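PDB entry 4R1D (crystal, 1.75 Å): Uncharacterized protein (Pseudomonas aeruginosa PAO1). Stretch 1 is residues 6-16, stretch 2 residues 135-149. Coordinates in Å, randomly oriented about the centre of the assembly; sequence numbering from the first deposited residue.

Stretch 1 (6-16) WITHCFGRFLI
Stretch 2 (135-149) SRAPKEIPSEPGFCI

Stretch 1 is a β-hairpin: strand 7-11 pairs with the strand beginning at Phe14 through a type II' turn from Phe11 to Phe14, closed by Phe11 N to Phe14 O (2.9 Å) and Phe14 N to Phe11 O (2.8 Å). Stretch 2 loops past it, with a type I turn from Ala137 to Glu140, and ends in strand 146-149.

The two meet in register at one antiparallel bridge, Gly12 with Cys148 (CA to CA 4.4 Å). Gly12 N donates to Cys148 O (3.0 Å), and Cys148 N donates, nearly straight, to Gly12 O (2.9 Å). Gly12 has phi/psi 58/-125, a positive phi that favours glycine. Its bare CA lies over the face of the Phe147 ring (chi1 t, chi2 87°), 3.3 Å from Phe147 CE1; an ideal CB would stand 2.8 Å from that CE1 and clash. At 158/172 a CB on Gly146 would jam against the carbonyl O of Pro145, which calls for glycine; Arg13 NH1 comes to 3.3 Å from Gly146 CA. The Arg13 side chain (m, m, t) brings its guanidinium face over Gly146 C and Phe147 N, while water 4 accepts from both Arg13 NH1 (3.1 Å) and Gly146 N (2.9 Å).

Cys10 (m) is the principal bump, pointing toward stretch 2 into a hollow lined by Ile141, Pro142, Cys148 and the Arg136 guanidinium. The sulfur of this short side chain settles against Ile141, with Cys10 SG 3.7 Å from Ile141 CA, and against Pro142 CD at 4.0 Å; Cys10 CB meets Cys148 SG at 3.7 Å. That same CB lies over the Arg136 guanidinium, which is held by Arg136 NH1 to Glu140 O (3.0 Å) and Arg136 NH2 to Ile149 O (2.9 Å).

Farther along, Ile141 (m, t) spreads its branches: CD1 reaches the methyl CG2 that Thr8 (m) turns to it (3.9 Å), and CG2 reaches CD2 of Leu15 (m, t) at 4.1 Å. Ile7 (m, t) packs its CG2 on Lys139 CD (3.9 Å), the methylenes of Lys139 (m, t, then -145° and p) offering an apolar surface. Water 1 fills the backbone gap, donating to Thr8 O (2.7 Å) and Lys139 O (2.8 Å).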

# COMPACT_ATOMS: atom_id res chain seq x y z
N TRP B 6 20.32 12.74 -29.33
CA TRP B 6 19.54 11.71 -28.64
C TRP B 6 20.38 10.45 -28.46
O TRP B 6 21.28 10.18 -29.26
CB TRP B 6 18.24 11.40 -29.37
CG TRP B 6 17.19 12.42 -29.17
CD1 TRP B 6 17.35 13.78 -29.15
CD2 TRP B 6 15.80 12.18 -28.91
NE1 TRP B 6 16.14 14.40 -28.92
CE2 TRP B 6 15.17 13.44 -28.77
CE3 TRP B 6 15.02 11.02 -28.79
CZ2 TRP B 6 13.81 13.57 -28.51
CZ3 TRP B 6 13.67 11.16 -28.54
CH2 TRP B 6 13.08 12.42 -28.41
N ILE B 7 20.08 9.68 -27.41
CA ILE B 7 20.85 8.50 -27.06
C ILE B 7 20.00 7.24 -27.15
O ILE B 7 18.89 7.19 -26.60
CB ILE B 7 21.40 8.62 -25.62
CG1 ILE B 7 22.29 9.86 -25.48
CG2 ILE B 7 22.15 7.36 -25.19
CD1 ILE B 7 22.68 10.18 -24.05
N THR B 8 20.52 6.23 -27.83
CA THR B 8 19.85 4.93 -27.91
C THR B 8 20.23 4.09 -26.69
O THR B 8 21.42 3.83 -26.46
CB THR B 8 20.23 4.18 -29.21
OG1 THR B 8 19.76 4.92 -30.34
CG2 THR B 8 19.65 2.77 -29.22
N HIS B 9 19.23 3.69 -25.91
CA HIS B 9 19.44 2.96 -24.67
C HIS B 9 18.97 1.52 -24.81
O HIS B 9 17.99 1.24 -25.50
CB HIS B 9 18.64 3.61 -23.53
CG HIS B 9 19.07 5.00 -23.19
ND1 HIS B 9 20.02 5.27 -22.23
CD2 HIS B 9 18.66 6.20 -23.66
CE1 HIS B 9 20.20 6.58 -22.14
NE2 HIS B 9 19.38 7.17 -23.00
N CYS B 10 19.67 0.60 -24.15
CA CYS B 10 19.24 -0.79 -24.08
C CYS B 10 18.55 -1.02 -22.75
O CYS B 10 19.12 -0.75 -21.70
CB CYS B 10 20.43 -1.73 -24.11
SG CYS B 10 21.47 -1.63 -25.57
N PHE B 11 17.32 -1.52 -22.81
CA PHE B 11 16.60 -1.93 -21.61
C PHE B 11 16.02 -3.33 -21.88
O PHE B 11 15.24 -3.51 -22.81
CB PHE B 11 15.47 -0.95 -21.27
CG PHE B 11 15.93 0.45 -20.99
CD1 PHE B 11 16.84 0.71 -19.96
CD2 PHE B 11 15.44 1.51 -21.73
CE1 PHE B 11 17.26 2.02 -19.70
CE2 PHE B 11 15.86 2.82 -21.48
CZ PHE B 11 16.77 3.07 -20.46
N GLY B 12 16.45 -4.32 -21.11
CA GLY B 12 15.96 -5.67 -21.32
C GLY B 12 16.26 -6.12 -22.74
O GLY B 12 17.42 -6.06 -23.17
N ARG B 13 15.24 -6.54 -23.48
CA ARG B 13 15.42 -7.02 -24.85
C ARG B 13 15.29 -5.90 -25.86
O ARG B 13 15.41 -6.13 -27.07
CB ARG B 13 14.40 -8.12 -25.20
CG ARG B 13 14.36 -9.29 -24.22
CD ARG B 13 15.47 -10.31 -24.45
NE ARG B 13 15.63 -11.23 -23.32
CZ ARG B 13 16.45 -12.28 -23.30
NH1 ARG B 13 17.18 -12.56 -24.38
NH2 ARG B 13 16.54 -13.04 -22.22
N PHE B 14 15.05 -4.68 -25.38
CA PHE B 14 14.63 -3.59 -26.26
C PHE B 14 15.60 -2.42 -26.35
O PHE B 14 16.49 -2.27 -25.52
CB PHE B 14 13.22 -3.11 -25.86
CG PHE B 14 12.14 -4.11 -26.20
CD1 PHE B 14 11.38 -3.95 -27.35
CD2 PHE B 14 11.94 -5.22 -25.41
CE1 PHE B 14 10.41 -4.88 -27.69
CE2 PHE B 14 10.97 -6.16 -25.74
CZ PHE B 14 10.21 -5.99 -26.88
N LEU B 15 15.40 -1.59 -27.37
CA LEU B 15 16.09 -0.31 -27.51
C LEU B 15 15.05 0.82 -27.54
O LEU B 15 13.93 0.61 -27.99
CB LEU B 15 16.88 -0.26 -28.83
CG LEU B 15 17.92 -1.34 -29.09
CD1 LEU B 15 18.47 -1.18 -30.51
CD2 LEU B 15 19.04 -1.27 -28.08
N ILE B 16 15.45 2.00 -27.10
CA ILE B 16 14.61 3.19 -27.18
C ILE B 16 15.53 4.40 -27.21
O ILE B 16 16.60 4.38 -26.61
CB ILE B 16 13.65 3.28 -25.96
CG1 ILE B 16 12.57 4.34 -26.22
CG2 ILE B 16 14.43 3.58 -24.67
CD1 ILE B 16 11.49 4.39 -25.13
N SER B 135 29.40 -8.63 -18.93
CA SER B 135 29.56 -7.18 -18.79
C SER B 135 29.40 -6.45 -20.13
O SER B 135 29.65 -7.02 -21.21
CB SER B 135 30.94 -6.88 -18.20
OG SER B 135 31.94 -7.50 -18.99
N ARG B 136 28.98 -5.18 -20.06
CA ARG B 136 28.96 -4.30 -21.23
C ARG B 136 29.19 -2.87 -20.73
O ARG B 136 28.95 -2.56 -19.57
CB ARG B 136 27.61 -4.39 -21.98
CG ARG B 136 26.43 -3.72 -21.26
CD ARG B 136 25.08 -3.90 -21.98
NE ARG B 136 24.03 -3.32 -21.13
CZ ARG B 136 23.51 -2.11 -21.29
NH1 ARG B 136 23.89 -1.34 -22.31
NH2 ARG B 136 22.59 -1.66 -20.45
N ALA B 137 29.69 -2.00 -21.61
CA ALA B 137 29.84 -0.59 -21.28
C ALA B 137 28.45 0.00 -21.14
O ALA B 137 27.50 -0.53 -21.71
CB ALA B 137 30.65 0.13 -22.37
N PRO B 138 28.32 1.10 -20.37
CA PRO B 138 26.99 1.62 -20.04
C PRO B 138 26.07 1.85 -21.24
O PRO B 138 24.86 1.65 -21.10
CB PRO B 138 27.31 2.95 -19.35
CG PRO B 138 28.63 2.72 -18.71
CD PRO B 138 29.39 1.81 -19.66
N LYS B 139 26.62 2.26 -22.38
CA LYS B 139 25.81 2.49 -23.57
C LYS B 139 26.12 1.50 -24.71
O LYS B 139 25.67 1.68 -25.84
CB LYS B 139 25.94 3.94 -24.05
CG LYS B 139 25.53 4.97 -23.00
CD LYS B 139 25.60 6.38 -23.57
CE LYS B 139 26.04 7.41 -22.53
NZ LYS B 139 27.50 7.34 -22.23
N GLU B 140 26.85 0.45 -24.41
CA GLU B 140 27.19 -0.54 -25.42
C GLU B 140 25.97 -1.38 -25.77
O GLU B 140 25.29 -1.90 -24.89
CB GLU B 140 28.32 -1.44 -24.92
CG GLU B 140 28.79 -2.45 -25.95
CD GLU B 140 29.87 -3.37 -25.42
OE1 GLU B 140 30.11 -3.39 -24.19
OE2 GLU B 140 30.49 -4.07 -26.24
N ILE B 141 25.70 -1.51 -27.07
CA ILE B 141 24.57 -2.31 -27.56
C ILE B 141 25.05 -3.70 -27.97
O ILE B 141 25.72 -3.85 -28.98
CB ILE B 141 23.92 -1.63 -28.77
CG1 ILE B 141 23.49 -0.20 -28.40
CG2 ILE B 141 22.75 -2.47 -29.31
CD1 ILE B 141 22.84 0.59 -29.55
N PRO B 142 24.70 -4.73 -27.19
CA PRO B 142 25.20 -6.07 -27.49
C PRO B 142 24.58 -6.65 -28.75
O PRO B 142 23.38 -6.52 -28.97
CB PRO B 142 24.77 -6.90 -26.27
CG PRO B 142 24.52 -5.88 -25.19
CD PRO B 142 23.99 -4.68 -25.90
N SER B 143 25.39 -7.29 -29.59
CA SER B 143 24.86 -7.98 -30.75
C SER B 143 24.47 -9.42 -30.40
O SER B 143 23.74 -10.06 -31.15
CB SER B 143 25.86 -7.95 -31.91
OG SER B 143 27.05 -8.64 -31.56
N GLU B 144 24.96 -9.91 -29.27
CA GLU B 144 24.56 -11.22 -28.76
C GLU B 144 23.15 -11.12 -28.14
O GLU B 144 22.79 -10.09 -27.60
CB GLU B 144 25.56 -11.71 -27.71
CG GLU B 144 25.09 -12.88 -26.85
CD GLU B 144 26.17 -13.46 -25.93
OE1 GLU B 144 27.06 -12.71 -25.47
OE2 GLU B 144 26.14 -14.68 -25.67
N PRO B 145 22.36 -12.20 -28.23
CA PRO B 145 21.04 -12.22 -27.59
C PRO B 145 21.17 -12.10 -26.08
O PRO B 145 22.13 -12.62 -25.50
CB PRO B 145 20.50 -13.62 -27.94
CG PRO B 145 21.24 -14.02 -29.18
CD PRO B 145 22.61 -13.41 -29.04
N GLY B 146 20.21 -11.44 -25.43
CA GLY B 146 20.23 -11.35 -23.98
C GLY B 146 19.45 -10.18 -23.43
O GLY B 146 19.01 -9.31 -24.18
N PHE B 147 19.32 -10.16 -22.10
CA PHE B 147 18.52 -9.18 -21.39
C PHE B 147 19.44 -8.14 -20.73
O PHE B 147 20.17 -8.45 -19.80
CB PHE B 147 17.68 -9.92 -20.34
CG PHE B 147 16.70 -9.05 -19.61
CD1 PHE B 147 15.43 -8.83 -20.12
CD2 PHE B 147 17.03 -8.47 -18.40
CE1 PHE B 147 14.52 -8.03 -19.43
CE2 PHE B 147 16.13 -7.68 -17.72
CZ PHE B 147 14.88 -7.46 -18.23
N CYS B 148 19.41 -6.91 -21.23
CA CYS B 148 20.31 -5.87 -20.75
C CYS B 148 19.86 -5.28 -19.43
O CYS B 148 18.69 -4.97 -19.26
CB CYS B 148 20.46 -4.76 -21.77
SG CYS B 148 21.48 -5.20 -23.22
N ILE B 149 20.81 -5.14 -18.51
CA ILE B 149 20.58 -4.45 -17.24
C ILE B 149 21.73 -3.44 -17.07
O ILE B 149 22.51 -3.24 -18.00
CB ILE B 149 20.53 -5.46 -16.07
CG1 ILE B 149 21.89 -6.15 -15.89
CG2 ILE B 149 19.44 -6.51 -16.32
CD1 ILE B 149 21.97 -7.06 -14.68
O HOH W 1 22.93 1.82 -25.42
O HOH W 2 22.26 1.14 -22.91
O HOH W 3 20.97 0.66 -19.95
O HOH W 4 17.84 -10.96 -26.99